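Local coordinates for uncharacterized HTH-type transcriptional regulator YydK (Bacillus subtilis subsp. subtilis, PDB 3BWG), which probably binds DNA through a GntR-type winged helix-turn-helix domain and regulates transcription, its UTRA domain being of the kind that senses small effector molecules, at the interface of chains A and B. Numbering follows the deposited sequence. Chains: chain A/B, Uncharacterized HTH-type transcriptional regulator yydK.

Contact 1: the interface of chains A and B. Residues chain A 70, 72, 230-234; chain B 80-81, 176-180.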
loop_
_atom_site.group_PDB
_atom_site.type_symbol
_atom_site.label_atom_id
_atom_site.label_comp_id
_atom_site.label_asym_id
_atom_site.label_seq_id
_atom_site.Cartn_x
_atom_site.Cartn_y
_atom_site.Cartn_z
ATOM N N ARG A 70 15.170 0.440 8.867
ATOM C CA ARG A 70 14.278 1.343 8.177
ATOM C C ARG A 70 13.202 1.762 9.137
ATOM O O ARG A 70 12.572 0.926 9.760
ATOM C CB ARG A 70 13.710 0.698 6.920
ATOM C CG ARG A 70 12.458 1.357 6.456
ATOM C CD ARG A 70 12.456 1.730 5.014
ATOM N NE ARG A 70 11.808 0.759 4.148
ATOM C CZ ARG A 70 10.770 0.972 3.341
ATOM N NH1 ARG A 70 10.182 2.141 3.216
ATOM N NH2 ARG A 70 10.368 -0.022 2.589
ATOM N N HIS A 72 10.588 5.396 9.518
ATOM C CA HIS A 72 10.210 6.793 9.286
ATOM C C HIS A 72 10.133 7.534 10.615
ATOM O O HIS A 72 9.934 6.923 11.675
ATOM C CB HIS A 72 8.892 6.911 8.513
ATOM C CG HIS A 72 7.711 6.444 9.287
ATOM N ND1 HIS A 72 7.234 5.154 9.201
ATOM C CD2 HIS A 72 6.942 7.075 10.199
ATOM C CE1 HIS A 72 6.219 5.005 10.030
ATOM N NE2 HIS A 72 6.010 6.162 10.634
ATOM N N PHE A 230 -2.540 7.985 7.998
ATOM C CA PHE A 230 -2.043 6.651 7.681
ATOM C C PHE A 230 -0.666 6.694 7.095
ATOM O O PHE A 230 -0.276 7.695 6.539
ATOM C CB PHE A 230 -3.014 5.950 6.710
ATOM C CG PHE A 230 -4.409 5.872 7.252
ATOM C CD1 PHE A 230 -4.789 4.795 8.067
ATOM C CD2 PHE A 230 -5.316 6.925 7.021
ATOM C CE1 PHE A 230 -6.097 4.761 8.625
ATOM C CE2 PHE A 230 -6.617 6.912 7.559
ATOM C CZ PHE A 230 -7.018 5.831 8.354
ATOM N N VAL A 231 0.101 5.627 7.294
ATOM C CA VAL A 231 1.366 5.478 6.649
ATOM C C VAL A 231 1.328 4.169 5.888
ATOM O O VAL A 231 0.770 3.179 6.335
ATOM C CB VAL A 231 2.606 5.588 7.606
ATOM C CG1 VAL A 231 2.443 4.740 8.941
ATOM C CG2 VAL A 231 3.914 5.235 6.870
ATOM N N VAL A 232 1.892 4.193 4.699
ATOM C CA VAL A 232 2.109 2.968 3.925
ATOM C C VAL A 232 3.502 3.051 3.337
ATOM O O VAL A 232 4.020 4.146 3.059
ATOM C CB VAL A 232 0.949 2.693 2.896
ATOM C CG1 VAL A 232 0.726 3.853 2.007
ATOM C CG2 VAL A 232 1.202 1.376 2.072
ATOM N N GLN A 233 4.158 1.899 3.253
ATOM C CA GLN A 233 5.528 1.851 2.791
ATOM C C GLN A 233 5.630 1.021 1.525
ATOM O O GLN A 233 4.916 0.014 1.347
ATOM C CB GLN A 233 6.463 1.339 3.874
ATOM C CG GLN A 233 6.644 2.428 4.912
ATOM C CD GLN A 233 7.257 1.978 6.198
ATOM O OE1 GLN A 233 8.379 2.342 6.504
ATOM N NE2 GLN A 233 6.504 1.226 6.986
ATOM N N ALA A 234 6.484 1.463 0.621
ATOM C CA ALA A 234 6.676 0.687 -0.546
ATOM C C ALA A 234 8.118 0.327 -0.535
ATOM O O ALA A 234 8.925 1.059 0.039
ATOM C CB ALA A 234 6.270 1.489 -1.811
ATOM N N LEU B 80 -1.705 3.045 -5.639
ATOM C CA LEU B 80 -1.209 3.997 -4.659
ATOM C C LEU B 80 0.323 3.943 -4.572
ATOM O O LEU B 80 0.982 4.987 -4.497
ATOM C CB LEU B 80 -1.860 3.710 -3.312
ATOM C CG LEU B 80 -1.529 4.609 -2.121
ATOM C CD1 LEU B 80 -2.079 6.014 -2.246
ATOM C CD2 LEU B 80 -2.050 3.913 -0.899
ATOM N N LEU B 81 0.891 2.734 -4.616
ATOM C CA LEU B 81 2.334 2.536 -4.586
ATOM C C LEU B 81 2.893 2.448 -6.014
ATOM O O LEU B 81 2.429 1.641 -6.809
ATOM C CB LEU B 81 2.705 1.269 -3.750
ATOM C CG LEU B 81 2.158 1.228 -2.288
ATOM C CD1 LEU B 81 2.588 -0.025 -1.520
ATOM C CD2 LEU B 81 2.554 2.478 -1.471
ATOM N N SER B 176 9.939 4.016 -0.637
ATOM C CA SER B 176 9.259 5.260 -0.355
ATOM C C SER B 176 8.312 5.096 0.845
ATOM O O SER B 176 7.748 4.033 1.073
ATOM C CB SER B 176 8.423 5.717 -1.578
ATOM O OG SER B 176 7.661 4.620 -2.025
ATOM N N ASP B 177 8.116 6.195 1.560
ATOM C CA ASP B 177 7.113 6.316 2.606
ATOM C C ASP B 177 5.986 7.264 2.195
ATOM O O ASP B 177 6.269 8.384 1.766
ATOM C CB ASP B 177 7.826 6.816 3.866
ATOM C CG ASP B 177 8.984 5.865 4.290
ATOM O OD1 ASP B 177 8.831 4.618 4.202
ATOM O OD2 ASP B 177 10.062 6.369 4.662
ATOM N N LEU B 178 4.720 6.843 2.330
ATOM C CA LEU B 178 3.564 7.731 2.064
ATOM C C LEU B 178 2.765 7.958 3.326
ATOM O O LEU B 178 2.503 6.986 4.061
ATOM C CB LEU B 178 2.631 7.167 0.976
ATOM C CG LEU B 178 2.988 7.251 -0.513
ATOM C CD1 LEU B 178 4.381 6.577 -0.790
ATOM C CD2 LEU B 178 1.910 6.662 -1.433
ATOM N N PHE B 179 2.440 9.238 3.582
ATOM C CA PHE B 179 1.638 9.731 4.679
ATOM C C PHE B 179 0.347 10.320 4.107
ATOM O O PHE B 179 0.389 11.205 3.232
ATOM C CB PHE B 179 2.444 10.743 5.511
ATOM C CG PHE B 179 3.766 10.158 6.017
ATOM C CD1 PHE B 179 3.777 9.322 7.114
ATOM C CD2 PHE B 179 4.960 10.390 5.336
ATOM C CE1 PHE B 179 4.983 8.742 7.576
ATOM C CE2 PHE B 179 6.155 9.824 5.743
ATOM C CZ PHE B 179 6.171 9.003 6.887
ATOM N N LEU B 180 -0.778 9.735 4.517
ATOM C CA LEU B 180 -2.117 10.037 3.967
ATOM C C LEU B 180 -2.985 10.754 4.975
ATOM O O LEU B 180 -3.075 10.339 6.128
ATOM C CB LEU B 180 -2.817 8.743 3.524
ATOM C CG LEU B 180 -2.441 8.062 2.202
ATOM C CD1 LEU B 180 -1.086 7.366 2.224
ATOM C CD2 LEU B 180 -3.489 7.048 1.867
#
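Strand 230-234 of chain A runs antiparallel to strand 173-184 of chain B, so that a beta-sheet continues from one subunit into the other. Backbone hydrogen bonds join the strands in pairs: A:Phe230 with B:Leu180, A:Val232 with B:Leu178, and A:Ala234 with B:Ser176. The straightest are close to linear, as from A:Ala234 N to B:Ser176 O (2.9 Å, 174° at H). On one side of the sheet, A:Val232 packs its CG1 alongside B:Leu178 and sends CG2 tip to tip toward B:Leu81, whose CD2 also meets the A:Ala234 methyl. On the other side, the ring of B:Phe179 (chi1 -56°) lies beside A:Val231, with CE1 3.7 Å from A:Val231 CG2, and turns its CE1/CZ edge to the A:His72 imidazole, the planes 72° apart. An alanine in place of B:Phe179 would remove this ring and would probably loosen the packing of A:His72 and A:Val231 against the strand. Charge is paired near the end of strand 230-234, where A:Arg70 and B:Asp177 meet tip to tip in a salt bridge, NH1 to OD1 3.0 Å, the pairing being electrostatic, as the NH1 hydrogens are not aimed at the carboxylate. The other terminal nitrogen, A:Arg70 NH2, donates to A:Ala234 O at 3.1 Å from above the carbonyl plane, and that oxygen also accepts from B:Ser176 N.

Contact 2: the interface of chains A and B. Residues chain A 182-184, 200-201, 225; chain B 182-184, 200-201, 225.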
loop_
_atom_site.group_PDB
_atom_site.type_symbol
_atom_site.label_atom_id
_atom_site.label_comp_id
_atom_site.label_asym_id
_atom_site.label_seq_id
_atom_site.Cartn_x
_atom_site.Cartn_y
_atom_site.Cartn_z
ATOM N N VAL A 182 -12.294 8.829 -1.514
ATOM C CA VAL A 182 -12.552 9.989 -0.684
ATOM C C VAL A 182 -13.940 10.520 -1.009
ATOM O O VAL A 182 -14.310 10.598 -2.191
ATOM C CB VAL A 182 -11.491 11.081 -0.883
ATOM C CG1 VAL A 182 -11.880 12.362 -0.159
ATOM C CG2 VAL A 182 -10.158 10.593 -0.311
ATOM N N GLY A 183 -14.711 10.846 0.033
ATOM C CA GLY A 183 -15.991 11.522 -0.176
ATOM C C GLY A 183 -16.534 12.298 1.013
ATOM O O GLY A 183 -15.791 12.680 1.919
ATOM N N GLN A 184 -17.852 12.532 0.980
ATOM C CA GLN A 184 -18.562 13.282 2.003
ATOM C C GLN A 184 -19.294 12.316 2.914
ATOM O O GLN A 184 -19.871 11.331 2.440
ATOM C CB GLN A 184 -19.525 14.266 1.349
ATOM C CG GLN A 184 -18.761 15.367 0.620
ATOM C CD GLN A 184 -19.628 16.472 0.070
ATOM O OE1 GLN A 184 -20.249 16.329 -0.985
ATOM N NE2 GLN A 184 -19.626 17.600 0.741
ATOM N N PRO A 200 -15.584 15.705 5.089
ATOM C CA PRO A 200 -14.821 14.653 4.375
ATOM C C PRO A 200 -14.648 13.309 5.089
ATOM O O PRO A 200 -14.662 13.246 6.343
ATOM C CB PRO A 200 -13.444 15.282 4.145
ATOM C CG PRO A 200 -13.404 16.504 4.885
ATOM C CD PRO A 200 -14.726 16.831 5.494
ATOM N N LYS A 201 -14.481 12.247 4.294
ATOM C CA LYS A 201 -14.068 10.933 4.834
ATOM C C LYS A 201 -13.171 10.167 3.876
ATOM O O LYS A 201 -13.297 10.314 2.659
ATOM C CB LYS A 201 -15.284 10.051 5.139
ATOM C CG LYS A 201 -16.201 9.890 3.913
ATOM C CD LYS A 201 -16.899 8.572 3.905
ATOM C CE LYS A 201 -17.812 8.472 2.714
ATOM N NZ LYS A 201 -18.563 7.170 2.781
ATOM N N TYR A 225 -12.008 11.761 9.846
ATOM C CA TYR A 225 -10.869 12.493 9.240
ATOM C C TYR A 225 -10.050 13.315 10.253
ATOM O O TYR A 225 -8.925 13.728 9.968
ATOM C CB TYR A 225 -11.354 13.387 8.099
ATOM C CG TYR A 225 -11.973 14.730 8.539
ATOM C CD1 TYR A 225 -11.287 15.922 8.323
ATOM C CD2 TYR A 225 -13.234 14.795 9.159
ATOM C CE1 TYR A 225 -11.835 17.151 8.691
ATOM C CE2 TYR A 225 -13.787 16.014 9.545
ATOM C CZ TYR A 225 -13.074 17.192 9.308
ATOM O OH TYR A 225 -13.589 18.423 9.649
ATOM N N VAL B 182 -6.867 12.996 5.225
ATOM C CA VAL B 182 -8.114 13.469 4.605
ATOM C C VAL B 182 -8.507 14.800 5.191
ATOM O O VAL B 182 -8.472 14.971 6.399
ATOM C CB VAL B 182 -9.256 12.447 4.685
ATOM C CG1 VAL B 182 -10.580 13.072 4.245
ATOM C CG2 VAL B 182 -8.933 11.263 3.758
ATOM N N GLY B 183 -8.836 15.752 4.314
ATOM C CA GLY B 183 -9.063 17.122 4.693
ATOM C C GLY B 183 -10.085 17.774 3.774
ATOM O O GLY B 183 -10.718 17.093 2.949
ATOM N N GLN B 184 -10.262 19.085 3.964
ATOM C CA GLN B 184 -11.094 19.914 3.114
ATOM C C GLN B 184 -10.189 20.731 2.203
ATOM O O GLN B 184 -9.134 21.235 2.636
ATOM C CB GLN B 184 -11.996 20.828 3.954
ATOM C CG GLN B 184 -13.109 20.109 4.677
ATOM C CD GLN B 184 -13.997 21.038 5.482
ATOM O OE1 GLN B 184 -15.109 21.340 5.074
ATOM N NE2 GLN B 184 -13.515 21.494 6.619
ATOM N N PRO B 200 -13.998 17.580 0.043
ATOM C CA PRO B 200 -12.995 16.617 0.522
ATOM C C PRO B 200 -11.788 16.494 -0.391
ATOM O O PRO B 200 -11.902 16.639 -1.628
ATOM C CB PRO B 200 -13.746 15.285 0.524
ATOM C CG PRO B 200 -15.180 15.628 0.364
ATOM C CD PRO B 200 -15.228 16.899 -0.396
ATOM N N LYS B 201 -10.636 16.209 0.209
ATOM C CA LYS B 201 -9.433 15.824 -0.568
ATOM C C LYS B 201 -8.634 14.766 0.187
ATOM O O LYS B 201 -8.625 14.728 1.428
ATOM C CB LYS B 201 -8.510 17.030 -0.820
ATOM C CG LYS B 201 -8.151 17.720 0.481
ATOM C CD LYS B 201 -6.907 18.528 0.418
ATOM C CE LYS B 201 -6.484 18.850 1.825
ATOM N NZ LYS B 201 -5.938 20.202 1.887
ATOM N N TYR B 225 -11.150 14.421 -5.450
ATOM C CA TYR B 225 -11.948 13.305 -4.941
ATOM C C TYR B 225 -12.945 12.718 -5.953
ATOM O O TYR B 225 -13.359 11.565 -5.822
ATOM C CB TYR B 225 -12.665 13.687 -3.621
ATOM C CG TYR B 225 -13.943 14.465 -3.790
ATOM C CD1 TYR B 225 -15.172 13.844 -3.649
ATOM C CD2 TYR B 225 -13.919 15.822 -4.095
ATOM C CE1 TYR B 225 -16.376 14.553 -3.809
ATOM C CE2 TYR B 225 -15.113 16.562 -4.276
ATOM C CZ TYR B 225 -16.326 15.911 -4.115
ATOM O OH TYR B 225 -17.486 16.605 -4.250
HETATM O O HOH W 1 -11.872 9.610 -4.287
HETATM O O HOH W 2 -7.191 12.474 8.035
#
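The end of strand 173-184 in the UTRA domain, the probable effector-sensing part of this GntR-family regulator, packs against Pro200 and Tyr225 of the other chain, and the contact is nearly two-fold symmetric. Apolar packing dominates. A:Val182 and B:Val182 have CG1 anti to the backbone N (chi1 172° and 170°), which directs this methyl to the partner's proline: A:Val182 CG1 lies 3.5 Å from B:Pro200 CB, the two side chains sliding past each other in opposite directions. The prolines also touch, CB of A:Pro200 to CB of B:Pro200 at 3.6 Å. A:Gln184 CG lies 3.6 Å from B:Pro200 CG, crossing that ring at about a right angle, and B:Gln184 does the same to A:Pro200. A:Tyr225, with CG in the crowded position between backbone N and carbonyl carbon (chi1 80°), turns its ring edge toward the partner; the carbonyl oxygen of B:Val182 lies in the ring plane, 3.5 Å from A:Tyr225 CD1. One face of that ring is covered from within its own chain by A:Pro200 CD, over its centre. Polar linkage runs through water: water 2 joins A:Tyr225 O, at 2.9 Å, to the backbone N and O of B:Val182, and water 1 lies 2.9 Å from both B:Tyr225 O and A:Val182 N and so links them.

Contact 3: the interface of chains A and B. Residues chain A 25, 60, 62, 70, 234-236; chain B 174-175, 209, 211-213.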
loop_
_atom_site.group_PDB
_atom_site.type_symbol
_atom_site.label_atom_id
_atom_site.label_comp_id
_atom_site.label_asym_id
_atom_site.label_seq_id
_atom_site.Cartn_x
_atom_site.Cartn_y
_atom_site.Cartn_z
ATOM N N GLN A 25 16.552 4.981 11.288
ATOM C CA GLN A 25 16.727 4.687 9.863
ATOM C C GLN A 25 18.185 4.804 9.433
ATOM O O GLN A 25 18.857 5.757 9.790
ATOM C CB GLN A 25 15.889 5.603 8.999
ATOM C CG GLN A 25 16.059 5.263 7.535
ATOM C CD GLN A 25 14.797 5.374 6.771
ATOM O OE1 GLN A 25 13.749 4.863 7.181
ATOM N NE2 GLN A 25 14.867 6.067 5.641
ATOM N N PHE A 60 16.159 -2.109 5.100
ATOM C CA PHE A 60 16.553 -2.138 3.701
ATOM C C PHE A 60 17.951 -2.692 3.550
ATOM O O PHE A 60 18.786 -2.572 4.464
ATOM C CB PHE A 60 16.380 -0.785 2.993
ATOM C CG PHE A 60 17.346 0.296 3.454
ATOM C CD1 PHE A 60 17.054 1.082 4.583
ATOM C CD2 PHE A 60 18.492 0.592 2.720
ATOM C CE1 PHE A 60 17.921 2.122 4.984
ATOM C CE2 PHE A 60 19.357 1.627 3.129
ATOM C CZ PHE A 60 19.059 2.387 4.258
ATOM N N VAL A 62 21.474 -3.267 1.010
ATOM C CA VAL A 62 22.216 -2.844 -0.173
ATOM C C VAL A 62 23.420 -3.750 -0.334
ATOM O O VAL A 62 24.295 -3.791 0.536
ATOM C CB VAL A 62 22.517 -1.261 -0.265
ATOM C CG1 VAL A 62 22.192 -0.469 1.019
ATOM C CG2 VAL A 62 23.928 -0.943 -0.813
ATOM N N ARG A 70 15.170 0.440 8.867
ATOM C CA ARG A 70 14.278 1.343 8.177
ATOM C C ARG A 70 13.202 1.762 9.137
ATOM O O ARG A 70 12.572 0.926 9.760
ATOM C CB ARG A 70 13.710 0.698 6.920
ATOM C CG ARG A 70 12.458 1.357 6.456
ATOM C CD ARG A 70 12.456 1.730 5.014
ATOM N NE ARG A 70 11.808 0.759 4.148
ATOM C CZ ARG A 70 10.770 0.972 3.341
ATOM N NH1 ARG A 70 10.182 2.141 3.216
ATOM N NH2 ARG A 70 10.368 -0.022 2.589
ATOM N N ALA A 234 6.484 1.463 0.621
ATOM C CA ALA A 234 6.676 0.687 -0.546
ATOM C C ALA A 234 8.118 0.327 -0.535
ATOM O O ALA A 234 8.925 1.059 0.039
ATOM C CB ALA A 234 6.270 1.489 -1.811
ATOM N N ASN A 235 8.441 -0.804 -1.164
ATOM C CA ASN A 235 9.825 -1.218 -1.364
ATOM C C ASN A 235 10.327 -0.932 -2.769
ATOM O O ASN A 235 9.581 -0.457 -3.639
ATOM C CB ASN A 235 10.000 -2.680 -0.971
ATOM C CG ASN A 235 9.362 -2.968 0.362
ATOM O OD1 ASN A 235 9.926 -2.657 1.402
ATOM N ND2 ASN A 235 8.126 -3.480 0.337
ATOM N N SER A 236 11.609 -1.187 -2.968
ATOM C CA SER A 236 12.293 -0.677 -4.146
ATOM C C SER A 236 11.568 -0.990 -5.468
ATOM O O SER A 236 11.103 -0.066 -6.162
ATOM C CB SER A 236 13.757 -1.131 -4.147
ATOM O OG SER A 236 14.362 -0.823 -2.886
ATOM N N GLY B 174 14.517 3.535 -4.954
ATOM C CA GLY B 174 14.267 2.456 -4.011
ATOM C C GLY B 174 12.965 2.705 -3.269
ATOM O O GLY B 174 11.952 3.059 -3.878
ATOM N N PHE B 175 13.002 2.544 -1.943
ATOM C CA PHE B 175 11.789 2.548 -1.151
ATOM C C PHE B 175 11.223 3.958 -0.982
ATOM O O PHE B 175 11.931 4.966 -1.175
ATOM C CB PHE B 175 12.039 1.869 0.188
ATOM C CG PHE B 175 13.110 2.531 1.027
ATOM C CD1 PHE B 175 12.780 3.501 1.964
ATOM C CD2 PHE B 175 14.452 2.142 0.910
ATOM C CE1 PHE B 175 13.764 4.099 2.763
ATOM C CE2 PHE B 175 15.458 2.743 1.709
ATOM C CZ PHE B 175 15.116 3.728 2.615
ATOM N N HIS B 209 13.183 7.431 -1.904
ATOM C CA HIS B 209 14.599 7.263 -1.534
ATOM C C HIS B 209 15.291 6.582 -2.708
ATOM O O HIS B 209 14.666 5.787 -3.441
ATOM C CB HIS B 209 14.760 6.385 -0.253
ATOM C CG HIS B 209 14.086 6.949 0.970
ATOM N ND1 HIS B 209 12.724 6.843 1.191
ATOM C CD2 HIS B 209 14.582 7.636 2.029
ATOM C CE1 HIS B 209 12.412 7.439 2.329
ATOM N NE2 HIS B 209 13.510 7.960 2.838
ATOM N N THR B 211 18.145 3.663 -3.780
ATOM C CA THR B 211 18.318 2.317 -3.177
ATOM C C THR B 211 19.280 2.321 -1.975
ATOM O O THR B 211 19.195 1.424 -1.114
ATOM C CB THR B 211 18.838 1.295 -4.190
ATOM O OG1 THR B 211 19.977 1.854 -4.830
ATOM C CG2 THR B 211 17.771 0.934 -5.218
ATOM N N ASN B 212 20.177 3.319 -1.907
ATOM C CA ASN B 212 21.098 3.479 -0.752
ATOM C C ASN B 212 20.448 4.162 0.440
ATOM O O ASN B 212 21.120 4.433 1.452
ATOM C CB ASN B 212 22.393 4.207 -1.139
ATOM C CG ASN B 212 22.137 5.584 -1.753
ATOM O OD1 ASN B 212 21.135 6.237 -1.479
ATOM N ND2 ASN B 212 23.053 6.025 -2.595
ATOM N N GLY B 213 19.142 4.455 0.335
ATOM C CA GLY B 213 18.412 4.984 1.471
ATOM C C GLY B 213 18.378 6.503 1.522
ATOM O O GLY B 213 17.675 7.079 2.333
HETATM O O HOH W 3 17.258 7.061 4.864
#
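B:Phe175 holds CG in the crowded position between its backbone N and carbonyl carbon (chi1 60°), and A:Phe60 does likewise (chi1 69°); A:Arg70, bent at chi2 and chi3, brings its CD over the B:Phe175 ring. The phenyl of B:Phe175 is thus held between two groups. On one face the arginine CD makes a CH-pi contact 3.8 Å from the ring centroid, the guanidinium continuing past CD1 toward CB with its plane 39° from that of the ring. On the opposite face, within chain B, the CB of B:His209 sits over the ring centre. B:His209 is itself fixed by ND1, which donates to B:Phe175 O at 3.1 Å; the oxygen lies in the imidazole plane, but the donor stands above the carbonyl plane.

A:Phe60 crosses B:Phe175 obliquely and offers a face to its rim, CG 3.5 Å from B:Phe175 CE2, while its far edge reaches the backbone of B:Asn212 and B:Gly213. A:Gln25 comes tip to tip, its amide NE2 in the plane of the phenyl at the ring edge, 3.7 Å from B:Phe175 CE1. The same NE2 is linked through water 3, at 2.7 Å, to the carbonyl of B:Gly213. Beyond the chain A strand, A:Ser236 CB packs on B:Gly174 CA. By seating B:Phe175 of the UTRA domain against A:Phe60 and A:Gln25 of the partner's GntR-type DNA-binding domain, the site probably constrains how that domain is oriented.

Strand 173-184 of chain B runs through all three contacts: its start serves contact 3, its middle contact 1 and its end contact 2, where the same strand of chain A joins in. The C-alpha centres of contacts 1 and 3 lie about 12 Å apart, and the two share A:Arg70 and A:Ala234; contact 2 is about 19 Å from contact 1 and 30 Å from contact 3. Two-fold symmetry repeats contacts 1 and 3 with the chains exchanged. The association may thus couple UTRA-to-UTRA pairing to the placement of the DNA-binding domains, consistent with a dimeric regulator, although the structure alone does not prove this.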